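PDB 2OBN: DUF1611 domain-containing protein from Anabaena variabilis, which is of unknown function but pairs a Rossmann-like domain with a P-loop NTPase-like domain, probably consistent with nucleotide binding. Local coordinates for residues B[152-157]-B[227-233]. The protein carries 2 engineered substitutions. Residues are numbered along the deposited sequence; the frame is centred on the assembly and turned at random.
Sequences CRRVLT and DILHIEG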
ATOM      1  N   CYS B 152      19.308  17.138   1.357  1.00 42.04           N
ATOM      2  CA  CYS B 152      18.301  17.929   0.679  1.00 41.25           C
ATOM      3  C   CYS B 152      16.990  18.038   1.439  1.00 40.53           C
ATOM      4  O   CYS B 152      16.692  17.238   2.310  1.00 40.23           O
ATOM      5  CB  CYS B 152      17.982  17.268  -0.659  1.00 40.79           C
ATOM      6  SG  CYS B 152      17.228  15.629  -0.505  1.00 44.49           S
ATOM      7  N   ARG B 153      16.223  19.062   1.108  1.00 41.12           N
ATOM      8  CA  ARG B 153      14.848  19.167   1.608  1.00 41.38           C
ATOM      9  C   ARG B 153      14.025  18.174   0.790  1.00 39.90           C
ATOM     10  O   ARG B 153      14.345  17.896  -0.382  1.00 38.03           O
ATOM     11  CB  ARG B 153      14.290  20.578   1.461  1.00 40.55           C
ATOM     12  CG  ARG B 153      14.730  21.535   2.564  1.00 43.35           C
ATOM     13  CD  ARG B 153      14.075  22.888   2.363  1.00 50.53           C
ATOM     14  NE  ARG B 153      14.050  23.698   3.584  1.00 50.67           N
ATOM     15  CZ  ARG B 153      15.067  24.414   4.046  1.00 54.01           C
ATOM     16  NH1 ARG B 153      16.238  24.431   3.420  1.00 59.70           N
ATOM     17  NH2 ARG B 153      14.916  25.102   5.165  1.00 58.74           N
ATOM     18  N   ARG B 154      13.003  17.616   1.429  1.00 38.67           N
ATOM     19  CA  ARG B 154      12.119  16.646   0.809  1.00 37.89           C
ATOM     20  C   ARG B 154      10.686  17.080   1.111  1.00 38.73           C
ATOM     21  O   ARG B 154      10.198  16.943   2.233  1.00 39.21           O
ATOM     22  CB  ARG B 154      12.428  15.246   1.308  1.00 36.39           C
ATOM     23  CG  ARG B 154      13.879  14.840   1.022  1.00 36.95           C
ATOM     24  CD  ARG B 154      14.268  13.541   1.624  1.00 35.57           C
ATOM     25  NE  ARG B 154      14.120  13.514   3.075  1.00 36.80           N
ATOM     26  CZ  ARG B 154      14.980  14.025   3.951  1.00 38.64           C
ATOM     27  NH1 ARG B 154      16.092  14.624   3.555  1.00 43.34           N
ATOM     28  NH2 ARG B 154      14.718  13.926   5.258  1.00 37.55           N
ATOM     29  N   VAL B 155      10.049  17.635   0.081  1.00 39.08           N
ATOM     30  CA  VAL B 155       8.722  18.203   0.162  1.00 38.64           C
ATOM     31  C   VAL B 155       7.718  17.317  -0.555  1.00 38.82           C
ATOM     32  O   VAL B 155       7.837  17.077  -1.762  1.00 37.73           O
ATOM     33  CB  VAL B 155       8.683  19.609  -0.498  1.00 39.90           C
ATOM     34  CG1 VAL B 155       7.346  20.307  -0.219  1.00 36.99           C
ATOM     35  CG2 VAL B 155       9.862  20.473  -0.006  1.00 41.21           C
ATOM     36  N   LEU B 156       6.749  16.829   0.215  1.00 37.26           N
ATOM     37  CA  LEU B 156       5.678  16.005  -0.288  1.00 37.66           C
ATOM     38  C   LEU B 156       4.364  16.786  -0.291  1.00 37.71           C
ATOM     39  O   LEU B 156       3.990  17.400   0.714  1.00 35.16           O
ATOM     40  CB  LEU B 156       5.495  14.777   0.612  1.00 38.24           C
ATOM     41  CG  LEU B 156       4.316  13.850   0.278  1.00 39.13           C
ATOM     42  CD1 LEU B 156       4.504  13.252  -1.123  1.00 38.31           C
ATOM     43  CD2 LEU B 156       4.180  12.747   1.332  1.00 38.04           C
ATOM     44  N   THR B 157       3.668  16.756  -1.425  1.00 37.22           N
ATOM     45  CA  THR B 157       2.339  17.313  -1.498  1.00 37.00           C
ATOM     46  C   THR B 157       1.408  16.223  -1.014  1.00 37.14           C
ATOM     47  O   THR B 157       1.583  15.050  -1.354  1.00 36.34           O
ATOM     48  CB  THR B 157       1.947  17.792  -2.917  1.00 37.44           C
ATOM     49  OG1 THR B 157       2.456  16.887  -3.899  1.00 35.59           O
ATOM     50  CG2 THR B 157       2.521  19.172  -3.177  1.00 35.73           C
ATOM     51  N   ASP B 227      19.349  20.278  -3.860  1.00 38.38           N
ATOM     52  CA  ASP B 227      19.056  21.030  -2.642  1.00 38.12           C
ATOM     53  C   ASP B 227      17.632  20.687  -2.181  1.00 36.82           C
ATOM     54  O   ASP B 227      17.330  20.715  -1.000  1.00 35.61           O
ATOM     55  CB  ASP B 227      19.089  22.541  -2.910  1.00 36.87           C
ATOM     56  CG  ASP B 227      20.413  23.023  -3.409  1.00 37.28           C
ATOM     57  OD1 ASP B 227      21.461  22.511  -2.938  1.00 43.45           O
ATOM     58  OD2 ASP B 227      20.412  23.935  -4.269  1.00 35.64           O
ATOM     59  N   ILE B 228      16.759  20.401  -3.135  1.00 36.63           N
ATOM     60  CA  ILE B 228      15.371  20.109  -2.830  1.00 38.37           C
ATOM     61  C   ILE B 228      14.742  19.078  -3.767  1.00 38.47           C
ATOM     62  O   ILE B 228      14.913  19.133  -4.989  1.00 37.32           O
ATOM     63  CB  ILE B 228      14.521  21.414  -2.826  1.00 38.71           C
ATOM     64  CG1 ILE B 228      13.075  21.136  -2.397  1.00 38.39           C
ATOM     65  CG2 ILE B 228      14.580  22.125  -4.189  1.00 40.11           C
ATOM     66  CD1 ILE B 228      12.235  22.419  -2.140  1.00 39.14           C
ATOM     67  N   LEU B 229      14.032  18.125  -3.164  1.00 39.12           N
ATOM     68  CA  LEU B 229      13.261  17.126  -3.893  1.00 38.11           C
ATOM     69  C   LEU B 229      11.787  17.429  -3.688  1.00 37.48           C
ATOM     70  O   LEU B 229      11.355  17.658  -2.558  1.00 38.21           O
ATOM     71  CB  LEU B 229      13.580  15.701  -3.424  1.00 39.35           C
ATOM     72  CG  LEU B 229      14.764  14.982  -4.094  1.00 40.13           C
ATOM     73  CD1 LEU B 229      16.019  15.769  -4.065  1.00 45.72           C
ATOM     74  CD2 LEU B 229      14.980  13.640  -3.466  1.00 37.13           C
ATOM     75  N   HIS B 230      11.034  17.449  -4.790  1.00 36.82           N
ATOM     76  CA  HIS B 230       9.582  17.646  -4.772  1.00 38.06           C
ATOM     77  C   HIS B 230       8.908  16.322  -5.135  1.00 38.01           C
ATOM     78  O   HIS B 230       8.820  15.965  -6.310  1.00 37.67           O
ATOM     79  CB  HIS B 230       9.166  18.721  -5.781  1.00 38.66           C
ATOM     80  CG  HIS B 230       9.904  20.011  -5.616  1.00 37.72           C
ATOM     81  ND1 HIS B 230       9.423  21.053  -4.856  1.00 36.76           N
ATOM     82  CD2 HIS B 230      11.110  20.410  -6.087  1.00 38.53           C
ATOM     83  CE1 HIS B 230      10.298  22.045  -4.877  1.00 39.65           C
ATOM     84  NE2 HIS B 230      11.329  21.681  -5.618  1.00 37.43           N
ATOM     85  N   ILE B 231       8.448  15.591  -4.126  1.00 38.43           N
ATOM     86  CA  ILE B 231       7.795  14.314  -4.355  1.00 38.42           C
ATOM     87  C   ILE B 231       6.293  14.500  -4.678  1.00 38.09           C
ATOM     88  O   ILE B 231       5.531  15.060  -3.875  1.00 37.42           O
ATOM     89  CB  ILE B 231       7.984  13.344  -3.161  1.00 38.30           C
ATOM     90  CG1 ILE B 231       9.476  13.113  -2.832  1.00 39.56           C
ATOM     91  CG2 ILE B 231       7.321  11.982  -3.467  1.00 40.85           C
ATOM     92  CD1 ILE B 231      10.098  14.053  -1.831  1.00 40.84           C
ATOM     93  N   GLU B 232       5.892  14.044  -5.867  1.00 37.06           N
ATOM     94  CA  GLU B 232       4.501  14.096  -6.297  1.00 37.36           C
ATOM     95  C   GLU B 232       3.622  13.326  -5.310  1.00 37.77           C
ATOM     96  O   GLU B 232       3.907  12.178  -4.989  1.00 38.06           O
ATOM     97  CB  GLU B 232       4.341  13.479  -7.698  1.00 37.24           C
ATOM     98  CG  GLU B 232       2.886  13.383  -8.173  1.00 36.33           C
ATOM     99  CD  GLU B 232       2.711  12.715  -9.521  1.00 37.56           C
ATOM    100  OE1 GLU B 232       3.680  12.124 -10.028  1.00 34.20           O
ATOM    101  OE2 GLU B 232       1.574  12.757 -10.056  1.00 38.12           O
ATOM    102  N   GLY B 233       2.570  13.964  -4.820  1.00 37.73           N
ATOM    103  CA  GLY B 233       1.642  13.303  -3.933  1.00 39.55           C
ATOM    104  C   GLY B 233       0.666  12.396  -4.674  1.00 39.63           C
ATOM    105  O   GLY B 233       0.456  12.528  -5.901  1.00 39.34           O
TER
HETATM  106  O   HOH W   1       6.116  18.173  -3.802  1.00 21.76           O
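Residues 153-157 and 228-231 form a buried contact between neighbouring parallel strands in the sheet of the P-loop domain, their axes 4.7 Å apart. The ladder begins where Arg153 N bonds Asp227 O and continues as Arg153 O receives Leu229 N. The straightest rung follows, Val155 N to Leu229 O at 2.9 Å with an N-H...O angle of 177°; Val155 O then accepts Ile231 N. Beyond it the regular bonding lapses as the register skips Glu232, and a water donates to both Val155 O and Ile231 O.

Strand 153-159 lies between 228-231 and 256-262 and leads into helix 166-179, as the first strand of a P-loop NTPase leads through its phosphate-binding loop into a helix, consistent with the family assignment. On one face the beta-branched Val155 and Ile228, well suited to a strand, meet at a slant under helix 340-347, Val155 CG2 lying 3.7 Å from Ile228 CD1. On the other face Leu156 CD1 rests 3.9 Å from Ile231 CG2, against helix 245-252, while Cys152 SG touches Leu229 CD1 at 3.8 Å. Arg154 lays its aliphatic CB beside Ile231 CD1 and turns its guanidinium away to Gln253 O.

At the C-terminal end of the pairing, Thr157 OG1 weakly accepts Gly233 N at 3.1 Å and also hydrogen-bonds Ser170 OG of helix 166-179. Without a side chain, Gly233 can bring its CA within 3.1 Å of Thr157 O. Next to it, the Glu232 side chain lies about 5 Å from a phosphate ion, probably a crystallisation additive, though such ions often mark pockets.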